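Local coordinates for proton-dependent oligopeptide transporter family protein (Xanthomonas campestris, PDB 6EI3) that probably couples the inward movement of protons to the uptake of short peptides across the membrane, as a POT-family transporter of the major facilitator superfamily, at residues Thr300-Leu305 with Phe408-Val413. Numbering follows the deposited sequence.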
ATOM      1  N   THR A 300       8.916   3.966  -1.984  1.00 23.55           N
ATOM      2  CA  THR A 300       8.384   3.715  -0.615  1.00 23.70           C
ATOM      3  C   THR A 300       8.112   5.026   0.186  1.00 27.87           C
ATOM      4  O   THR A 300       7.069   5.068   0.821  1.00 26.82           O
ATOM      5  CB  THR A 300       9.244   2.712   0.191  1.00 30.36           C
ATOM      6  OG1 THR A 300      10.568   3.233   0.367  1.00 31.21           O
ATOM      7  CG2 THR A 300       9.300   1.345  -0.446  1.00 28.62           C
ATOM      8  N   PRO A 301       8.931   6.126   0.119  1.00 26.61           N
ATOM      9  CA  PRO A 301       8.580   7.353   0.873  1.00 26.07           C
ATOM     10  C   PRO A 301       7.278   7.980   0.395  1.00 30.22           C
ATOM     11  O   PRO A 301       6.613   8.631   1.192  1.00 29.72           O
ATOM     12  CB  PRO A 301       9.768   8.270   0.598  1.00 28.20           C
ATOM     13  CG  PRO A 301      10.915   7.298   0.366  1.00 32.46           C
ATOM     14  CD  PRO A 301      10.251   6.303  -0.528  1.00 27.87           C
ATOM     15  N   PHE A 302       6.877   7.756  -0.885  1.00 26.32           N
ATOM     16  CA  PHE A 302       5.588   8.277  -1.345  1.00 24.72           C
ATOM     17  C   PHE A 302       4.469   7.649  -0.491  1.00 27.03           C
ATOM     18  O   PHE A 302       3.539   8.346  -0.093  1.00 28.08           O
ATOM     19  CB  PHE A 302       5.334   8.017  -2.862  1.00 25.18           C
ATOM     20  CG  PHE A 302       3.877   8.264  -3.197  1.00 25.67           C
ATOM     21  CD1 PHE A 302       3.391   9.562  -3.346  1.00 27.63           C
ATOM     22  CD2 PHE A 302       2.966   7.209  -3.232  1.00 25.49           C
ATOM     23  CE1 PHE A 302       2.025   9.794  -3.579  1.00 27.58           C
ATOM     24  CE2 PHE A 302       1.610   7.445  -3.452  1.00 27.71           C
ATOM     25  CZ  PHE A 302       1.146   8.737  -3.611  1.00 25.42           C
ATOM     26  N   PHE A 303       4.542   6.337  -0.245  1.00 23.77           N
ATOM     27  CA  PHE A 303       3.522   5.637   0.544  1.00 23.70           C
ATOM     28  C   PHE A 303       3.560   6.007   2.012  1.00 25.70           C
ATOM     29  O   PHE A 303       2.505   5.988   2.643  1.00 24.96           O
ATOM     30  CB  PHE A 303       3.582   4.123   0.325  1.00 26.17           C
ATOM     31  CG  PHE A 303       3.067   3.775  -1.047  1.00 27.13           C
ATOM     32  CD1 PHE A 303       1.706   3.858  -1.341  1.00 29.64           C
ATOM     33  CD2 PHE A 303       3.939   3.375  -2.054  1.00 28.82           C
ATOM     34  CE1 PHE A 303       1.230   3.576  -2.629  1.00 30.17           C
ATOM     35  CE2 PHE A 303       3.460   3.078  -3.343  1.00 31.34           C
ATOM     36  CZ  PHE A 303       2.115   3.210  -3.628  1.00 28.69           C
ATOM     37  N   SER A 304       4.751   6.431   2.538  1.00 22.96           N
ATOM     38  CA  SER A 304       4.891   6.944   3.908  1.00 23.44           C
ATOM     39  C   SER A 304       4.015   8.169   4.040  1.00 26.47           C
ATOM     40  O   SER A 304       3.335   8.330   5.033  1.00 27.99           O
ATOM     41  CB  SER A 304       6.337   7.375   4.191  1.00 24.64           C
ATOM     42  OG  SER A 304       7.210   6.279   4.049  1.00 28.07           O
ATOM     43  N   LEU A 305       4.055   9.036   3.041  1.00 24.40           N
ATOM     44  CA  LEU A 305       3.306  10.289   3.007  1.00 26.82           C
ATOM     45  C   LEU A 305       1.842  10.083   2.639  1.00 30.41           C
ATOM     46  O   LEU A 305       0.956  10.727   3.202  1.00 30.69           O
ATOM     47  CB  LEU A 305       3.992  11.244   2.010  1.00 27.90           C
ATOM     48  CG  LEU A 305       5.123  12.117   2.594  1.00 33.47           C
ATOM     49  CD1 LEU A 305       6.387  11.312   2.911  1.00 32.66           C
ATOM     50  CD2 LEU A 305       5.501  13.216   1.627  1.00 35.71           C
ATOM     51  N   PHE A 408      -2.619  14.604  -6.685  1.00 25.55           N
ATOM     52  CA  PHE A 408      -1.925  14.877  -7.946  1.00 26.38           C
ATOM     53  C   PHE A 408      -0.651  14.012  -7.975  1.00 31.03           C
ATOM     54  O   PHE A 408      -0.414  13.309  -8.963  1.00 31.69           O
ATOM     55  CB  PHE A 408      -1.595  16.380  -8.117  1.00 28.66           C
ATOM     56  CG  PHE A 408      -1.022  16.743  -9.471  1.00 30.99           C
ATOM     57  CD1 PHE A 408      -1.734  16.487 -10.642  1.00 34.33           C
ATOM     58  CD2 PHE A 408       0.194  17.409  -9.573  1.00 33.82           C
ATOM     59  CE1 PHE A 408      -1.216  16.855 -11.895  1.00 35.58           C
ATOM     60  CE2 PHE A 408       0.715  17.766 -10.826  1.00 36.70           C
ATOM     61  CZ  PHE A 408       0.006  17.489 -11.972  1.00 34.65           C
ATOM     62  N   GLY A 409       0.087  13.990  -6.863  1.00 27.84           N
ATOM     63  CA  GLY A 409       1.276  13.155  -6.738  1.00 27.28           C
ATOM     64  C   GLY A 409       0.956  11.682  -6.927  1.00 29.97           C
ATOM     65  O   GLY A 409       1.635  10.994  -7.692  1.00 30.38           O
ATOM     66  N   GLU A 410      -0.119  11.203  -6.273  1.00 25.56           N
ATOM     67  CA  GLU A 410      -0.591   9.816  -6.364  1.00 25.36           C
ATOM     68  C   GLU A 410      -0.852   9.392  -7.813  1.00 28.78           C
ATOM     69  O   GLU A 410      -0.347   8.357  -8.232  1.00 26.91           O
ATOM     70  CB  GLU A 410      -1.860   9.617  -5.524  1.00 26.61           C
ATOM     71  CG  GLU A 410      -2.448   8.220  -5.664  1.00 33.70           C
ATOM     72  CD  GLU A 410      -3.853   8.005  -5.141  1.00 45.95           C
ATOM     73  OE1 GLU A 410      -4.516   8.987  -4.739  1.00 35.45           O
ATOM     74  OE2 GLU A 410      -4.283   6.833  -5.115  1.00 41.58           O
ATOM     75  N   VAL A 411      -1.632  10.193  -8.566  1.00 24.77           N
ATOM     76  CA  VAL A 411      -1.958   9.942  -9.975  1.00 26.14           C
ATOM     77  C   VAL A 411      -0.662   9.881 -10.829  1.00 30.92           C
ATOM     78  O   VAL A 411      -0.560   9.040 -11.725  1.00 30.96           O
ATOM     79  CB  VAL A 411      -2.992  10.991 -10.502  1.00 31.16           C
ATOM     80  CG1 VAL A 411      -3.063  11.003 -12.019  1.00 33.07           C
ATOM     81  CG2 VAL A 411      -4.381  10.748  -9.901  1.00 30.30           C
ATOM     82  N   LEU A 412       0.337  10.709 -10.484  1.00 27.07           N
ATOM     83  CA  LEU A 412       1.623  10.754 -11.182  1.00 27.70           C
ATOM     84  C   LEU A 412       2.543   9.569 -10.837  1.00 33.18           C
ATOM     85  O   LEU A 412       3.228   9.079 -11.732  1.00 33.71           O
ATOM     86  CB  LEU A 412       2.363  12.067 -10.897  1.00 27.84           C
ATOM     87  CG  LEU A 412       1.841  13.355 -11.536  1.00 33.52           C
ATOM     88  CD1 LEU A 412       2.536  14.576 -10.909  1.00 33.87           C
ATOM     89  CD2 LEU A 412       2.084  13.371 -13.047  1.00 35.00           C
ATOM     90  N   VAL A 413       2.610   9.131  -9.564  1.00 29.00           N
ATOM     91  CA  VAL A 413       3.566   8.059  -9.258  1.00 29.09           C
ATOM     92  C   VAL A 413       2.876   6.683  -9.048  1.00 33.82           C
ATOM     93  O   VAL A 413       3.359   5.679  -9.583  1.00 31.57           O
ATOM     94  CB  VAL A 413       4.567   8.430  -8.114  1.00 32.29           C
ATOM     95  CG1 VAL A 413       3.871   8.727  -6.792  1.00 30.51           C
ATOM     96  CG2 VAL A 413       5.665   7.371  -7.941  1.00 32.41           C
TER
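F302, on helix 281-306, meets G409, E410 and V413 where its helix runs roughly antiparallel to helix 400-424, the short axes 151° apart and 11.3 Å from each other at closest approach. This is a wide helix spacing, and the F302 ring spans it. The F302 CG lies anti to the backbone N (chi1 166°), which sends the ring across to the other helix. The CE1 and CZ end of the ring lies against the backbone of G409 and E410: CZ of F302 is 3.4 Å from CA of E410, and CE1 of F302 is 4.0 Å from the carbonyl C of G409. V413 covers one face of the ring. CG1 of V413 sits 3.7 Å from the centroid of the F302 ring and 16° off the ring normal, a CH-pi contact. This methyl lies over the ring face, displaced toward CG and CD1 of F302. E410 gives only the start of its side chain to the contact, with CB of E410 3.7 Å from CZ of F302. The rest of the chain is extended and ends at N335, whose ND2 is hydrogen-bonded to OE1 of E410. No hydrogen bond joins the two segments. F302 also touches S374 on helix 363-389, and its ring meets that of F306 at a shallow angle. V413 reaches M367 on that same helix 363-389, so a third helix adjoins the contact. Helix 281-306 is kinked here, where the N atoms of P301 and F302 lack bonds to the preceding turn; the proline N has no hydrogen to give. This is a buried helix-helix contact in which a Phe ring fills the gap between two near-antiparallel helices, both within the later POT-family region (272-467), consistent with the C-terminal bundle of the major facilitator fold.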